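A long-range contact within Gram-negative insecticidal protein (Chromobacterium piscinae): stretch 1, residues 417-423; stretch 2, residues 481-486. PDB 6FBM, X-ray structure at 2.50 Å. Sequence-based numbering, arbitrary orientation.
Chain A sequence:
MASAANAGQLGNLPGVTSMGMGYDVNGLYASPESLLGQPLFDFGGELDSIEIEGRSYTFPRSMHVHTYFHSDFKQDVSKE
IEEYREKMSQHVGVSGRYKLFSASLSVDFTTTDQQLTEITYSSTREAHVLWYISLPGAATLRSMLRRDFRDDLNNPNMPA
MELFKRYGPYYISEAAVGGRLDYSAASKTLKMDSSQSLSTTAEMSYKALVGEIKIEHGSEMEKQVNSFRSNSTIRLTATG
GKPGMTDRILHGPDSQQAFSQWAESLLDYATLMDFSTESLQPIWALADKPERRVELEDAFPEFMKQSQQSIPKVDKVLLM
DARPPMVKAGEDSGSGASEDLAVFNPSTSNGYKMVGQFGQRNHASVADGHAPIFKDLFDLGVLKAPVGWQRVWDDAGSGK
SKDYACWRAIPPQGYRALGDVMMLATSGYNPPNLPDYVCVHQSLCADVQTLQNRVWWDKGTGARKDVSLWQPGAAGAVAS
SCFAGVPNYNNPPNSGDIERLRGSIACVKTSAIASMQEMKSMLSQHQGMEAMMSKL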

# COMPACT_ATOMS: atom_id res chain seq x y z
N ALA A 417 38.92 38.12 42.11
CA ALA A 417 40.10 38.80 41.57
C ALA A 417 41.35 38.28 42.29
O ALA A 417 41.30 37.90 43.45
CB ALA A 417 39.96 40.30 41.74
N LEU A 418 42.45 38.22 41.55
CA LEU A 418 43.70 37.68 42.07
C LEU A 418 44.72 38.75 42.47
O LEU A 418 45.65 38.46 43.23
CB LEU A 418 44.33 36.75 41.05
CG LEU A 418 43.44 35.63 40.51
CD1 LEU A 418 44.29 34.63 39.73
CD2 LEU A 418 42.69 34.91 41.63
N GLY A 419 44.52 39.98 42.00
CA GLY A 419 45.39 41.08 42.36
C GLY A 419 44.80 42.44 42.10
O GLY A 419 44.03 42.62 41.17
N ASP A 420 45.22 43.41 42.92
CA ASP A 420 44.79 44.79 42.73
C ASP A 420 45.66 45.49 41.71
O ASP A 420 46.68 44.99 41.29
CB ASP A 420 44.78 45.53 44.06
CG ASP A 420 43.74 44.99 45.02
OD1 ASP A 420 42.73 44.42 44.58
OD2 ASP A 420 43.92 45.15 46.24
N VAL A 421 45.21 46.68 41.35
CA VAL A 421 45.85 47.52 40.36
C VAL A 421 46.01 48.91 40.94
O VAL A 421 45.03 49.51 41.40
CB VAL A 421 44.96 47.63 39.11
CG1 VAL A 421 45.55 48.61 38.13
CG2 VAL A 421 44.77 46.25 38.49
N MET A 422 47.23 49.41 40.94
CA MET A 422 47.51 50.76 41.38
C MET A 422 47.42 51.66 40.18
O MET A 422 47.83 51.29 39.10
CB MET A 422 48.91 50.88 41.96
CG MET A 422 49.16 50.02 43.17
SD MET A 422 48.10 50.34 44.55
CE MET A 422 48.47 52.04 44.93
N MET A 423 46.89 52.86 40.42
CA MET A 423 46.86 53.94 39.46
C MET A 423 47.61 55.09 40.11
O MET A 423 47.15 55.64 41.11
CB MET A 423 45.41 54.34 39.14
CG MET A 423 44.60 53.24 38.46
SD MET A 423 45.20 52.73 36.84
CE MET A 423 44.73 54.11 35.80
N SER A 481 52.22 36.38 42.29
CA SER A 481 53.10 37.48 41.91
C SER A 481 52.38 38.81 41.97
O SER A 481 52.85 39.81 41.43
CB SER A 481 53.62 37.23 40.50
OG SER A 481 54.12 35.92 40.38
N CYS A 482 51.25 38.84 42.65
CA CYS A 482 50.35 39.97 42.64
C CYS A 482 50.20 40.50 44.06
O CYS A 482 50.77 39.94 45.02
CB CYS A 482 49.02 39.51 42.05
SG CYS A 482 49.14 39.05 40.28
N PHE A 483 49.42 41.57 44.19
CA PHE A 483 49.20 42.16 45.50
C PHE A 483 47.74 42.42 45.81
O PHE A 483 46.90 42.36 44.92
CB PHE A 483 50.03 43.43 45.68
CG PHE A 483 49.85 44.43 44.60
CD1 PHE A 483 50.64 44.37 43.47
CD2 PHE A 483 48.92 45.45 44.73
CE1 PHE A 483 50.49 45.31 42.46
CE2 PHE A 483 48.78 46.40 43.74
CZ PHE A 483 49.56 46.33 42.61
N ALA A 484 47.46 42.68 47.07
CA ALA A 484 46.15 43.07 47.53
C ALA A 484 46.33 44.18 48.54
O ALA A 484 47.18 44.06 49.42
CB ALA A 484 45.47 41.88 48.19
N GLY A 485 45.56 45.25 48.43
CA GLY A 485 45.54 46.31 49.42
C GLY A 485 44.78 45.96 50.70
O GLY A 485 43.66 45.43 50.67
N VAL A 486 45.39 46.26 51.83
CA VAL A 486 44.74 46.26 53.13
C VAL A 486 44.64 47.71 53.56
O VAL A 486 45.64 48.43 53.48
CB VAL A 486 45.60 45.46 54.15
CG1 VAL A 486 44.91 45.38 55.49
CG2 VAL A 486 45.86 44.04 53.65
O HOH W 1 48.01 42.65 41.83

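This is a small, buried contact held chiefly by two backbone-directed hydrogen bonds centred on Asp420, with a bridging water and the ring of Phe483 filling the space around them. The two segments do not run alongside each other as paired strands would: their end-to-end directions differ by 65°, and the close approach is confined to a few residues, with Gly419 CA 5.1 Å from Phe483 CA and Asp420 CA 5.3 Å from Ala484 CA.

Asp420 engages the other stretch through both its backbone and its side chain. Its amide N donates to Phe483 O at 2.8 Å, with a nearly straight N-H...O angle of 166°. Its CA-to-CB bond points toward the second stretch, and the m rotamer at chi1 carries the carboxylate to the backbone beyond Phe483, where OD2 accepts a hydrogen bond from Gly485 N at 2.7 Å and 169°. An aspartate suits this place because its short side chain offers an acceptor to a peptide N-H two residues past the carbonyl that its own amide binds. The other carboxylate oxygen, OD1, is hydrogen-bonded elsewhere in the structure, so neither oxygen is left unsatisfied in this buried setting.

Water 1 adds a further link, donating to Asp420 O at 2.7 Å and accepting from Phe483 N at 3.0 Å. It thus joins two backbone groups that do not bond each other directly.

Gly419 suits its position by having no side chain. An ideally placed CB would point toward the second stretch and lie 2.8 Å from Cys482 CB, a clash. With only hydrogen there, Gly419 CA comes within 3.2 Å of Phe483 O, a CA-H...O contact with an angle of 130° at the hydrogen; this carbonyl therefore receives both the Asp420 amide and a weaker C-H approach. Cys482, whose CA-to-CB bond points toward stretch 1, packs its CB 3.7 Å from Leu418 O, its small side chain fitting beside the backbone.

Phe483 has the largest area covered by the opposing stretch. Its CA-to-CB bond points sideways, yet the end of the side chain comes nearer, and Asp420 O lies over one face of the ring. Met422 supplies the apolar neighbour: its CG is 3.7 Å from Phe483 CE2, while its SD stands 5.3 Å from the ring centroid in an oblique sulfur-aromatic arrangement. The long, flexible methionine side chain, m at all three chi angles, suits packing against this broad ring.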